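Local coordinates for DUF4442 domain-containing protein (Pseudomonas aeruginosa, PDB 1SH8) that is of unknown function but is probably a thioesterase of the hot-dog fold, at residues G55-L60 and L87-P92; E62-A67 and L125-T130; T113-R118 and Y144-H149; A101-E106 and A121-E126. All blocks are in the same frame, centred on the assembly; numbering follows the deposited sequence.

Contact 1: residues G55-L60 and L87-P92; sequences GALFTL and LRFRRP
F58 on helix 55-60 and L87 on strand 87-89 mark the closest backbone approach, with their CA atoms 6.9 Å apart. The two short axes come within 9.9 Å and their N-to-C directions differ by 132°. No hydrogen bond crosses between the segments, so the contact is apolar packing. L87 aims its CB at the helix, and with CG anti to the backbone N (chi1 -180°) it carries the CD2 methyl up to the helix backbone, 3.7 Å from F58 CA. The same methyl sits 3.9 Å from F58 CB, at the edge of the phenyl ring and near its plane, so it meets the root of F58 and not a ring face. The central helical segment, 54-62 followed by 64-72, is wrapped by the antiparallel sheet, consistent with the hot-dog fold. Here it lies at the dimer interface: F58 stacks on F58 of the second subunit, while L87 and R88 pair antiparallel with a strand of that subunit, extending the sheet. Further along, L57 CD1 comes to the edge of the F89 ring, 4.0 Å from F89 CE1, and the two side chains meet at a slant. On the helix face turned from the strand, T59 OG1 donates to G55 O (2.9 Å). T59 N reaches that carbonyl from the opposite face of its plane, so two bonds grip one oxygen.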
loop_
_atom_site.group_PDB
_atom_site.type_symbol
_atom_site.label_atom_id
_atom_site.label_comp_id
_atom_site.label_asym_id
_atom_site.label_seq_id
_atom_site.Cartn_x
_atom_site.Cartn_y
_atom_site.Cartn_z
ATOM N N GLY A 55 -1.952 -5.430 0.843
ATOM C CA GLY A 55 -1.601 -4.324 1.722
ATOM C C GLY A 55 -0.359 -4.604 2.550
ATOM O O GLY A 55 0.407 -3.685 2.870
ATOM N N ALA A 56 -0.161 -5.871 2.908
ATOM C CA ALA A 56 1.010 -6.265 3.682
ATOM C C ALA A 56 2.229 -6.200 2.758
ATOM O O ALA A 56 3.309 -5.761 3.169
ATOM C CB ALA A 56 0.828 -7.668 4.232
ATOM N N LEU A 57 2.061 -6.647 1.511
ATOM C CA LEU A 57 3.151 -6.597 0.537
ATOM C C LEU A 57 3.540 -5.139 0.306
ATOM O O LEU A 57 4.725 -4.804 0.257
ATOM C CB LEU A 57 2.720 -7.251 -0.781
ATOM C CG LEU A 57 2.651 -8.784 -0.754
ATOM C CD1 LEU A 57 1.908 -9.309 -1.978
ATOM C CD2 LEU A 57 4.074 -9.347 -0.698
ATOM N N PHE A 58 2.543 -4.269 0.184
ATOM C CA PHE A 58 2.823 -2.850 -0.033
ATOM C C PHE A 58 3.616 -2.264 1.130
ATOM O O PHE A 58 4.589 -1.539 0.933
ATOM C CB PHE A 58 1.529 -2.048 -0.184
ATOM C CG PHE A 58 1.762 -0.571 -0.374
ATOM C CD1 PHE A 58 1.919 -0.030 -1.650
ATOM C CD2 PHE A 58 1.866 0.275 0.728
ATOM C CE1 PHE A 58 2.177 1.342 -1.820
ATOM C CE2 PHE A 58 2.125 1.641 0.569
ATOM C CZ PHE A 58 2.280 2.173 -0.706
ATOM N N THR A 59 3.184 -2.572 2.349
ATOM C CA THR A 59 3.852 -2.052 3.530
ATOM C C THR A 59 5.314 -2.497 3.570
ATOM O O THR A 59 6.207 -1.696 3.857
ATOM C CB THR A 59 3.108 -2.491 4.806
ATOM O OG1 THR A 59 1.785 -1.941 4.783
ATOM C CG2 THR A 59 3.819 -1.990 6.052
ATOM N N LEU A 60 5.560 -3.767 3.262
ATOM C CA LEU A 60 6.924 -4.286 3.256
ATOM C C LEU A 60 7.782 -3.578 2.208
ATOM O O LEU A 60 8.931 -3.232 2.468
ATOM C CB LEU A 60 6.920 -5.789 2.962
ATOM C CG LEU A 60 8.313 -6.423 2.851
ATOM C CD1 LEU A 60 9.045 -6.279 4.183
ATOM C CD2 LEU A 60 8.185 -7.887 2.464
ATOM N N LEU A 87 3.511 -0.990 -7.433
ATOM C CA LEU A 87 3.769 -2.323 -6.883
ATOM C C LEU A 87 3.235 -3.344 -7.883
ATOM O O LEU A 87 2.046 -3.346 -8.189
ATOM C CB LEU A 87 3.061 -2.499 -5.534
ATOM C CG LEU A 87 3.248 -3.851 -4.829
ATOM C CD1 LEU A 87 4.731 -4.100 -4.547
ATOM C CD2 LEU A 87 2.451 -3.869 -3.530
ATOM N N ARG A 88 4.116 -4.193 -8.405
ATOM C CA ARG A 88 3.724 -5.200 -9.387
ATOM C C ARG A 88 3.712 -6.579 -8.734
ATOM O O ARG A 88 4.703 -7.008 -8.146
ATOM C CB ARG A 88 4.701 -5.184 -10.571
ATOM C CG ARG A 88 4.925 -3.798 -11.182
ATOM C CD ARG A 88 5.936 -3.846 -12.326
ATOM N NE ARG A 88 6.564 -2.544 -12.567
ATOM C CZ ARG A 88 6.007 -1.540 -13.242
ATOM N NH1 ARG A 88 4.798 -1.666 -13.770
ATOM N NH2 ARG A 88 6.665 -0.394 -13.377
ATOM N N PHE A 89 2.584 -7.270 -8.840
ATOM C CA PHE A 89 2.431 -8.588 -8.236
ATOM C C PHE A 89 2.814 -9.670 -9.240
ATOM O O PHE A 89 2.236 -9.753 -10.328
ATOM C CB PHE A 89 0.983 -8.748 -7.766
ATOM C CG PHE A 89 0.538 -7.659 -6.820
ATOM C CD1 PHE A 89 0.915 -7.687 -5.477
ATOM C CD2 PHE A 89 -0.225 -6.585 -7.279
ATOM C CE1 PHE A 89 0.538 -6.656 -4.604
ATOM C CE2 PHE A 89 -0.607 -5.547 -6.414
ATOM C CZ PHE A 89 -0.223 -5.586 -5.072
ATOM N N ARG A 90 3.790 -10.496 -8.865
ATOM C CA ARG A 90 4.289 -11.550 -9.743
ATOM C C ARG A 90 3.720 -12.936 -9.471
ATOM O O ARG A 90 3.411 -13.679 -10.405
ATOM C CB ARG A 90 5.812 -11.610 -9.661
ATOM C CG ARG A 90 6.503 -10.281 -9.934
ATOM C CD ARG A 90 5.997 -9.617 -11.215
ATOM N NE ARG A 90 6.931 -8.586 -11.657
ATOM C CZ ARG A 90 6.693 -7.719 -12.633
ATOM N NH1 ARG A 90 5.534 -7.737 -13.284
ATOM N NH2 ARG A 90 7.630 -6.847 -12.977
ATOM N N ARG A 91 3.605 -13.295 -8.196
ATOM C CA ARG A 91 3.063 -14.601 -7.826
ATOM C C ARG A 91 2.578 -14.612 -6.381
ATOM O O ARG A 91 3.017 -13.802 -5.566
ATOM C CB ARG A 91 4.117 -15.689 -8.045
ATOM C CG ARG A 91 5.483 -15.369 -7.483
ATOM C CD ARG A 91 6.555 -16.195 -8.178
ATOM N NE ARG A 91 6.516 -17.598 -7.784
ATOM C CZ ARG A 91 7.037 -18.590 -8.501
ATOM N NH1 ARG A 91 7.633 -18.331 -9.659
ATOM N NH2 ARG A 91 6.968 -19.840 -8.056
ATOM N N PRO A 92 1.645 -15.520 -6.049
ATOM C CA PRO A 92 1.134 -15.590 -4.676
ATOM C C PRO A 92 2.291 -15.629 -3.680
ATOM O O PRO A 92 3.215 -16.426 -3.827
ATOM C CB PRO A 92 0.324 -16.885 -4.681
ATOM C CG PRO A 92 -0.207 -16.930 -6.088
ATOM C CD PRO A 92 1.018 -16.550 -6.899
#

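Contact 2: residues E62-A67 and L125-T130; sequences ELPGGA and LELQLT
P64 and L127 make the tightest side-chain contact between segments 62-67 and 125-130: L127 CD1 lies 3.8 Å from P64 CG and 3.9 Å from P64 CB, meeting the CB-CG bond of the proline obliquely. Two residues back on the same strand, L125 sends CD1 to the backbone of the next residue in the helix, 3.8 Å from G65 N and 3.9 Å from G65 CA. This methyl also reaches P64 CB at 4.2 Å, so the two leucines touch the proline from alternate positions on the strand. In L125, CG stands anti to the carbonyl carbon (chi1 -61°), a turn that carries CD1 toward the helix. The alternation of a beta strand explains the pairing: L125 and L127 point inward and are buried, whereas E126 and Q128 point to the exposed face. In the next shell, hydrogen bonds hold the backbone around P64. G65 N donates to E62 O, A67 N bonds to L63 O (2.8 Å), and the hydroxyls of Y144 and Y123 are hydrogen-bonded to E62 O and G65 O. The packing of helix on sheet is that of a hot-dog core. Around it, V99 and A101 of strand 97-102 touch both P64 and L127, L38 of strand 35-40 packs on P64, and L129 continues the apolar row onto helix 54-62.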
loop_
_atom_site.group_PDB
_atom_site.type_symbol
_atom_site.label_atom_id
_atom_site.label_comp_id
_atom_site.label_asym_id
_atom_site.label_seq_id
_atom_site.Cartn_x
_atom_site.Cartn_y
_atom_site.Cartn_z
ATOM N N GLU A 62 7.206 -0.582 0.824
ATOM C CA GLU A 62 7.253 0.861 1.051
ATOM C C GLU A 62 8.157 1.321 2.204
ATOM O O GLU A 62 8.844 2.345 2.098
ATOM C CB GLU A 62 5.819 1.367 1.293
ATOM C CG GLU A 62 5.617 2.886 1.309
ATOM C CD GLU A 62 6.119 3.583 2.575
ATOM O OE1 GLU A 62 6.063 2.989 3.676
ATOM O OE2 GLU A 62 6.551 4.753 2.462
ATOM N N LEU A 63 8.155 0.561 3.297
ATOM C CA LEU A 63 8.913 0.933 4.488
ATOM C C LEU A 63 10.420 1.148 4.326
ATOM O O LEU A 63 11.008 1.937 5.068
ATOM C CB LEU A 63 8.645 -0.070 5.616
ATOM C CG LEU A 63 8.810 0.532 7.012
ATOM C CD1 LEU A 63 7.744 1.593 7.231
ATOM C CD2 LEU A 63 8.687 -0.559 8.063
ATOM N N PRO A 64 11.072 0.450 3.374
ATOM C CA PRO A 64 12.517 0.673 3.229
ATOM C C PRO A 64 12.888 2.144 3.036
ATOM O O PRO A 64 13.986 2.563 3.395
ATOM C CB PRO A 64 12.875 -0.187 2.022
ATOM C CG PRO A 64 11.975 -1.374 2.212
ATOM C CD PRO A 64 10.644 -0.716 2.577
ATOM N N GLY A 65 11.975 2.929 2.465
ATOM C CA GLY A 65 12.247 4.345 2.269
ATOM C C GLY A 65 12.436 5.033 3.609
ATOM O O GLY A 65 13.341 5.848 3.782
ATOM N N GLY A 66 11.573 4.698 4.562
ATOM C CA GLY A 66 11.679 5.275 5.887
ATOM C C GLY A 66 12.798 4.639 6.701
ATOM O O GLY A 66 13.468 5.322 7.477
ATOM N N ALA A 67 13.007 3.335 6.540
ATOM C CA ALA A 67 14.063 2.648 7.285
ATOM C C ALA A 67 15.443 3.181 6.886
ATOM O O ALA A 67 16.284 3.428 7.749
ATOM C CB ALA A 67 13.987 1.134 7.057
ATOM N N LEU A 125 13.641 4.019 -5.124
ATOM C CA LEU A 125 14.040 2.656 -4.798
ATOM C C LEU A 125 13.256 1.717 -5.712
ATOM O O LEU A 125 12.050 1.895 -5.909
ATOM C CB LEU A 125 13.723 2.326 -3.331
ATOM C CG LEU A 125 14.395 3.157 -2.227
ATOM C CD1 LEU A 125 13.833 2.758 -0.863
ATOM C CD2 LEU A 125 15.899 2.946 -2.258
ATOM N N GLU A 126 13.958 0.743 -6.283
ATOM C CA GLU A 126 13.356 -0.269 -7.156
ATOM C C GLU A 126 13.725 -1.580 -6.481
ATOM O O GLU A 126 14.865 -2.039 -6.576
ATOM C CB GLU A 126 13.944 -0.182 -8.565
ATOM C CG GLU A 126 13.584 1.118 -9.267
ATOM C CD GLU A 126 14.250 1.248 -10.615
ATOM O OE1 GLU A 126 13.788 0.609 -11.582
ATOM O OE2 GLU A 126 15.248 1.991 -10.697
ATOM N N LEU A 127 12.747 -2.172 -5.804
ATOM C CA LEU A 127 12.972 -3.370 -5.012
ATOM C C LEU A 127 12.234 -4.628 -5.427
ATOM O O LEU A 127 11.237 -4.579 -6.145
ATOM C CB LEU A 127 12.597 -3.069 -3.559
ATOM C CG LEU A 127 12.979 -1.689 -3.011
ATOM C CD1 LEU A 127 12.453 -1.546 -1.588
ATOM C CD2 LEU A 127 14.489 -1.514 -3.048
ATOM N N GLN A 128 12.738 -5.757 -4.937
ATOM C CA GLN A 128 12.132 -7.059 -5.174
ATOM C C GLN A 128 11.800 -7.666 -3.818
ATOM O O GLN A 128 12.608 -7.610 -2.888
ATOM C CB GLN A 128 13.094 -8.006 -5.884
ATOM C CG GLN A 128 13.551 -7.557 -7.250
ATOM C CD GLN A 128 14.306 -8.652 -7.968
ATOM O OE1 GLN A 128 15.220 -9.258 -7.410
ATOM N NE2 GLN A 128 13.927 -8.916 -9.213
ATOM N N LEU A 129 10.602 -8.223 -3.704
ATOM C CA LEU A 129 10.183 -8.887 -2.475
ATOM C C LEU A 129 10.312 -10.368 -2.789
ATOM O O LEU A 129 9.851 -10.825 -3.836
ATOM C CB LEU A 129 8.732 -8.533 -2.134
ATOM C CG LEU A 129 8.506 -7.218 -1.374
ATOM C CD1 LEU A 129 9.165 -6.049 -2.100
ATOM C CD2 LEU A 129 7.000 -7.003 -1.220
ATOM N N THR A 130 10.933 -11.121 -1.889
ATOM C CA THR A 130 11.145 -12.540 -2.131
ATOM C C THR A 130 10.616 -13.436 -1.026
ATOM O O THR A 130 10.526 -13.021 0.129
ATOM C CB THR A 130 12.654 -12.834 -2.310
ATOM O OG1 THR A 130 13.359 -12.475 -1.111
ATOM C CG2 THR A 130 13.219 -12.025 -3.473
#

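Contact 3: residues T113-R118 and Y144-H149; sequences TEAGER and YQLRSH
L146 and A115 join the last strand of the hot-dog sheet, 136-148, to helix 105-118, the segment that links strands 97-102 and 120-130. The backbones come nearest at A115 and R147, whose CA atoms are 6.0 Å apart. L146 turns its CB toward the helix, and CG, anti to the backbone N (chi1 -180°), continues in that direction to lie 4.1 Å from A115 CB. At the tip, L146 CD2 comes 3.9 Å from A115 CB, which also touches L146 O at the same distance. F78 of strand 78-89 adds an aromatic side chain against both residues. S148, two positions on, again faces the helix; its OG stands 4.1 Å from A115 O without a hydrogen bond between them, and is instead weakly bonded to G119 O. R147, between these two, points its CB the other way and bonds to two strands, through NE to Y79 OH on the adjacent strand 78-89 and through NH1 to Q145 on its own. In the latter bond R147 NH1 donates to Q145 OE1 over 2.6 Å, with an N-H...O angle of 148° and the donor tilted 33° from the carbonyl plane.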
loop_
_atom_site.group_PDB
_atom_site.type_symbol
_atom_site.label_atom_id
_atom_site.label_comp_id
_atom_site.label_asym_id
_atom_site.label_seq_id
_atom_site.Cartn_x
_atom_site.Cartn_y
_atom_site.Cartn_z
ATOM N N THR A 113 22.966 17.036 1.382
ATOM C CA THR A 113 23.436 18.343 0.944
ATOM C C THR A 113 22.297 19.098 0.267
ATOM O O THR A 113 21.990 20.236 0.635
ATOM C CB THR A 113 24.605 18.204 -0.042
ATOM O OG1 THR A 113 25.757 17.722 0.660
ATOM C CG2 THR A 113 24.922 19.543 -0.695
ATOM N N GLU A 114 21.666 18.456 -0.714
ATOM C CA GLU A 114 20.561 19.069 -1.441
ATOM C C GLU A 114 19.348 19.358 -0.548
ATOM O O GLU A 114 18.714 20.404 -0.682
ATOM C CB GLU A 114 20.158 18.173 -2.610
ATOM C CG GLU A 114 18.892 18.596 -3.317
ATOM C CD GLU A 114 18.613 17.737 -4.532
ATOM O OE1 GLU A 114 18.911 16.521 -4.485
ATOM O OE2 GLU A 114 18.089 18.270 -5.532
ATOM N N ALA A 115 19.022 18.436 0.356
ATOM C CA ALA A 115 17.892 18.636 1.260
ATOM C C ALA A 115 18.226 19.774 2.221
ATOM O O ALA A 115 17.358 20.561 2.603
ATOM C CB ALA A 115 17.603 17.359 2.040
ATOM N N GLY A 116 19.493 19.857 2.609
ATOM C CA GLY A 116 19.907 20.909 3.514
ATOM C C GLY A 116 19.898 22.276 2.857
ATOM O O GLY A 116 19.441 23.253 3.451
ATOM N N GLU A 117 20.388 22.344 1.622
ATOM C CA GLU A 117 20.454 23.608 0.895
ATOM C C GLU A 117 19.148 24.042 0.239
ATOM O O GLU A 117 18.849 25.238 0.175
ATOM C CB GLU A 117 21.537 23.545 -0.181
ATOM C CG GLU A 117 22.912 23.156 0.321
ATOM C CD GLU A 117 23.972 23.272 -0.761
ATOM O OE1 GLU A 117 23.650 22.999 -1.938
ATOM O OE2 GLU A 117 25.128 23.622 -0.432
ATOM N N ARG A 118 18.368 23.083 -0.247
ATOM C CA ARG A 118 17.122 23.412 -0.924
ATOM C C ARG A 118 15.848 23.057 -0.178
ATOM O O ARG A 118 14.755 23.423 -0.608
ATOM C CB ARG A 118 17.127 22.770 -2.310
ATOM C CG ARG A 118 18.277 23.278 -3.154
ATOM C CD ARG A 118 18.421 22.531 -4.462
ATOM N NE ARG A 118 19.532 23.068 -5.248
ATOM C CZ ARG A 118 20.803 23.088 -4.845
ATOM N NH1 ARG A 118 21.143 22.597 -3.657
ATOM N NH2 ARG A 118 21.737 23.606 -5.631
ATOM N N TYR A 144 10.643 8.888 -3.209
ATOM C CA TYR A 144 10.577 9.477 -1.878
ATOM C C TYR A 144 11.204 10.852 -1.914
ATOM O O TYR A 144 11.976 11.183 -2.814
ATOM C CB TYR A 144 11.368 8.637 -0.871
ATOM C CG TYR A 144 10.840 7.246 -0.680
ATOM C CD1 TYR A 144 9.864 6.976 0.285
ATOM C CD2 TYR A 144 11.290 6.195 -1.483
ATOM C CE1 TYR A 144 9.347 5.685 0.444
ATOM C CE2 TYR A 144 10.780 4.903 -1.333
ATOM C CZ TYR A 144 9.809 4.660 -0.368
ATOM O OH TYR A 144 9.287 3.395 -0.234
ATOM N N GLN A 145 10.882 11.644 -0.905
ATOM C CA GLN A 145 11.445 12.967 -0.789
ATOM C C GLN A 145 11.990 13.088 0.630
ATOM O O GLN A 145 11.324 12.685 1.587
ATOM C CB GLN A 145 10.356 14.010 -1.019
ATOM C CG GLN A 145 10.801 15.220 -1.799
ATOM C CD GLN A 145 9.662 16.182 -2.039
ATOM O OE1 GLN A 145 9.153 16.796 -1.108
ATOM N NE2 GLN A 145 9.244 16.305 -3.292
ATOM N N LEU A 146 13.215 13.590 0.755
ATOM C CA LEU A 146 13.826 13.829 2.063
ATOM C C LEU A 146 13.570 15.327 2.244
ATOM O O LEU A 146 14.000 16.135 1.417
ATOM C CB LEU A 146 15.335 13.554 2.028
ATOM C CG LEU A 146 16.094 13.761 3.342
ATOM C CD1 LEU A 146 15.612 12.751 4.385
ATOM C CD2 LEU A 146 17.591 13.604 3.102
ATOM N N ARG A 147 12.861 15.701 3.303
ATOM C CA ARG A 147 12.536 17.106 3.513
ATOM C C ARG A 147 12.997 17.635 4.852
ATOM O O ARG A 147 13.022 16.909 5.840
ATOM C CB ARG A 147 11.022 17.314 3.409
ATOM C CG ARG A 147 10.410 16.851 2.093
ATOM C CD ARG A 147 8.901 17.028 2.107
ATOM N NE ARG A 147 8.505 18.420 2.311
ATOM C CZ ARG A 147 8.558 19.368 1.377
ATOM N NH1 ARG A 147 8.989 19.088 0.154
ATOM N NH2 ARG A 147 8.174 20.604 1.668
ATOM N N SER A 148 13.363 18.909 4.885
ATOM C CA SER A 148 13.770 19.512 6.140
ATOM C C SER A 148 12.508 20.097 6.760
ATOM O O SER A 148 11.552 20.430 6.056
ATOM C CB SER A 148 14.807 20.616 5.907
ATOM O OG SER A 148 14.281 21.647 5.095
ATOM N N HIS A 149 12.484 20.192 8.081
ATOM C CA HIS A 149 11.328 20.758 8.754
ATOM C C HIS A 149 11.339 22.266 8.533
ATOM O O HIS A 149 12.385 22.907 8.621
ATOM C CB HIS A 149 11.387 20.445 10.251
ATOM C CG HIS A 149 11.118 19.009 10.577
ATOM N ND1 HIS A 149 9.849 18.470 10.571
ATOM C CD2 HIS A 149 11.955 17.999 10.912
ATOM C CE1 HIS A 149 9.916 17.189 10.891
ATOM N NE2 HIS A 149 11.183 16.879 11.104
#

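Contact 4: residues A101-E106 and A121-E126; sequences ARLDAE and AEYSLE
L103 and Y123 are brought together by their first torsions: chi1 of -81° swings L103 CG to the side of its backbone N, and chi1 of 60° sets the Y123 ring between its own backbone N and carbonyl carbon. The L103 CD2 branch then arrives 4.5 Å from Y123 CD1, a loose apolar contact. L125 turns its CD2 methyl to R102 O, 4.0 Å away, touching backbone and not the exposed arginine side chain. Its CD1 meets A101 CB at 4.4 Å, completing a row of three contacts along segment 121-126. A101 and L125 have the nearest CA atoms, 7.2 Å apart, and no hydrogen bond joins the two segments, so the contact is van der Waals packing, part of it against the backbone of R102. Strands 97-102 and 120-130 of the hot-dog fold, linked further along by a backbone hydrogen bond between R98 and T130, diverge here, and L68 of helix 64-72 packs beside them. The polar end of Y123 is engaged by that helix, its OH hydrogen-bonded to G65 O, and its ring meets that of Y144 at a shallow angle. Past L103 the chain turns into helix 105-118; D104 is its N-cap, with OD2 hydrogen-bonded to R107 N. Helix 64-72 lies against the contact through L68, which touches A101, L103 and L125, while from helix 105-118 I108 packs on L103 and L111 on Y123, and strand 136-148 flanks strand 120-130.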
loop_
_atom_site.group_PDB
_atom_site.type_symbol
_atom_site.label_atom_id
_atom_site.label_comp_id
_atom_site.label_asym_id
_atom_site.label_seq_id
_atom_site.Cartn_x
_atom_site.Cartn_y
_atom_site.Cartn_z
ATOM N N ALA A 101 17.111 -3.055 0.645
ATOM C CA ALA A 101 17.270 -1.834 -0.128
ATOM C C ALA A 101 18.546 -1.141 0.304
ATOM O O ALA A 101 18.973 -1.280 1.446
ATOM C CB ALA A 101 16.075 -0.916 0.103
ATOM N N ARG A 102 19.151 -0.391 -0.607
ATOM C CA ARG A 102 20.379 0.305 -0.274
ATOM C C ARG A 102 20.504 1.681 -0.923
ATOM O O ARG A 102 19.807 2.000 -1.887
ATOM C CB ARG A 102 21.585 -0.566 -0.655
ATOM C CG ARG A 102 21.682 -0.915 -2.134
ATOM C CD ARG A 102 22.818 -1.920 -2.398
ATOM N NE ARG A 102 22.522 -3.258 -1.884
ATOM C CZ ARG A 102 23.407 -4.253 -1.807
ATOM N NH1 ARG A 102 24.659 -4.066 -2.208
ATOM N NH2 ARG A 102 23.040 -5.439 -1.332
ATOM N N LEU A 103 21.382 2.494 -0.341
ATOM C CA LEU A 103 21.711 3.838 -0.818
ATOM C C LEU A 103 23.223 3.919 -0.656
ATOM O O LEU A 103 23.729 3.709 0.447
ATOM C CB LEU A 103 21.072 4.921 0.057
ATOM C CG LEU A 103 19.611 5.304 -0.136
ATOM C CD1 LEU A 103 19.234 6.374 0.889
ATOM C CD2 LEU A 103 19.404 5.820 -1.552
ATOM N N ASP A 104 23.955 4.207 -1.727
ATOM C CA ASP A 104 25.409 4.278 -1.591
ATOM C C ASP A 104 25.829 5.523 -0.803
ATOM O O ASP A 104 25.079 6.502 -0.710
ATOM C CB ASP A 104 26.099 4.255 -2.960
ATOM C CG ASP A 104 25.869 5.520 -3.750
ATOM O OD1 ASP A 104 24.728 5.734 -4.213
ATOM O OD2 ASP A 104 26.829 6.305 -3.906
ATOM N N ALA A 105 27.031 5.470 -0.231
ATOM C CA ALA A 105 27.566 6.563 0.572
ATOM C C ALA A 105 27.513 7.914 -0.130
ATOM O O ALA A 105 27.158 8.930 0.475
ATOM C CB ALA A 105 28.999 6.249 0.977
ATOM N N GLU A 106 27.874 7.918 -1.409
ATOM C CA GLU A 106 27.876 9.139 -2.201
ATOM C C GLU A 106 26.469 9.717 -2.360
ATOM O O GLU A 106 26.284 10.930 -2.254
ATOM C CB GLU A 106 28.497 8.860 -3.574
ATOM C CG GLU A 106 28.685 10.088 -4.452
ATOM C CD GLU A 106 29.302 9.741 -5.802
ATOM O OE1 GLU A 106 30.443 9.223 -5.825
ATOM O OE2 GLU A 106 28.643 9.983 -6.841
ATOM N N ALA A 121 14.944 16.806 -1.291
ATOM C CA ALA A 121 15.736 16.033 -2.243
ATOM C C ALA A 121 15.013 14.714 -2.468
ATOM O O ALA A 121 14.512 14.114 -1.518
ATOM C CB ALA A 121 17.121 15.777 -1.686
ATOM N N GLU A 122 14.962 14.257 -3.714
ATOM C CA GLU A 122 14.274 13.006 -4.026
ATOM C C GLU A 122 15.214 11.820 -4.172
ATOM O O GLU A 122 16.341 11.956 -4.640
ATOM C CB GLU A 122 13.514 13.101 -5.354
ATOM C CG GLU A 122 12.543 14.246 -5.536
ATOM C CD GLU A 122 11.923 14.221 -6.931
ATOM O OE1 GLU A 122 12.626 13.809 -7.888
ATOM O OE2 GLU A 122 10.747 14.618 -7.077
ATOM N N TYR A 123 14.735 10.649 -3.771
ATOM C CA TYR A 123 15.492 9.420 -3.957
ATOM C C TYR A 123 14.475 8.336 -4.311
ATOM O O TYR A 123 13.340 8.344 -3.824
ATOM C CB TYR A 123 16.334 9.047 -2.719
ATOM C CG TYR A 123 15.594 8.805 -1.418
ATOM C CD1 TYR A 123 15.289 7.508 -0.990
ATOM C CD2 TYR A 123 15.256 9.869 -0.583
ATOM C CE1 TYR A 123 14.668 7.282 0.246
ATOM C CE2 TYR A 123 14.633 9.655 0.651
ATOM C CZ TYR A 123 14.345 8.363 1.059
ATOM O OH TYR A 123 13.740 8.168 2.283
ATOM N N SER A 124 14.861 7.433 -5.203
ATOM C CA SER A 124 13.964 6.364 -5.612
ATOM C C SER A 124 14.530 5.002 -5.238
ATOM O O SER A 124 15.739 4.851 -5.037
ATOM C CB SER A 124 13.725 6.425 -7.122
ATOM O OG SER A 124 14.948 6.322 -7.829
ATOM N N LEU A 125 13.641 4.019 -5.124
ATOM C CA LEU A 125 14.040 2.656 -4.798
ATOM C C LEU A 125 13.256 1.717 -5.712
ATOM O O LEU A 125 12.050 1.895 -5.909
ATOM C CB LEU A 125 13.723 2.326 -3.331
ATOM C CG LEU A 125 14.395 3.157 -2.227
ATOM C CD1 LEU A 125 13.833 2.758 -0.863
ATOM C CD2 LEU A 125 15.899 2.946 -2.258
ATOM N N GLU A 126 13.958 0.743 -6.283
ATOM C CA GLU A 126 13.356 -0.269 -7.156
ATOM C C GLU A 126 13.725 -1.580 -6.481
ATOM O O GLU A 126 14.865 -2.039 -6.576
ATOM C CB GLU A 126 13.944 -0.182 -8.565
ATOM C CG GLU A 126 13.584 1.118 -9.267
ATOM C CD GLU A 126 14.250 1.248 -10.615
ATOM O OE1 GLU A 126 13.788 0.609 -11.582
ATOM O OE2 GLU A 126 15.248 1.991 -10.697
#

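From the N terminus, contact 1 opens on helix 54-62 and closes a loop of 26 residues when strand 78-89 returns at the dimer interface. Contact 2 opens inside that loop and closes far beyond it, on strand 120-130, so the two cross; L57 and L60 of contact 1 also pack on L129. Contact 4 starts at 101-106, after contact 1 has closed, and lies within the span of contact 2, ending on the same strand with L125 and E126 in common. Contact 3 opens at 113-118 inside contact 4 and closes on 144-149, crossing contacts 2 and 4. Together they tie the central helices, helix 105-118 and the antiparallel strands.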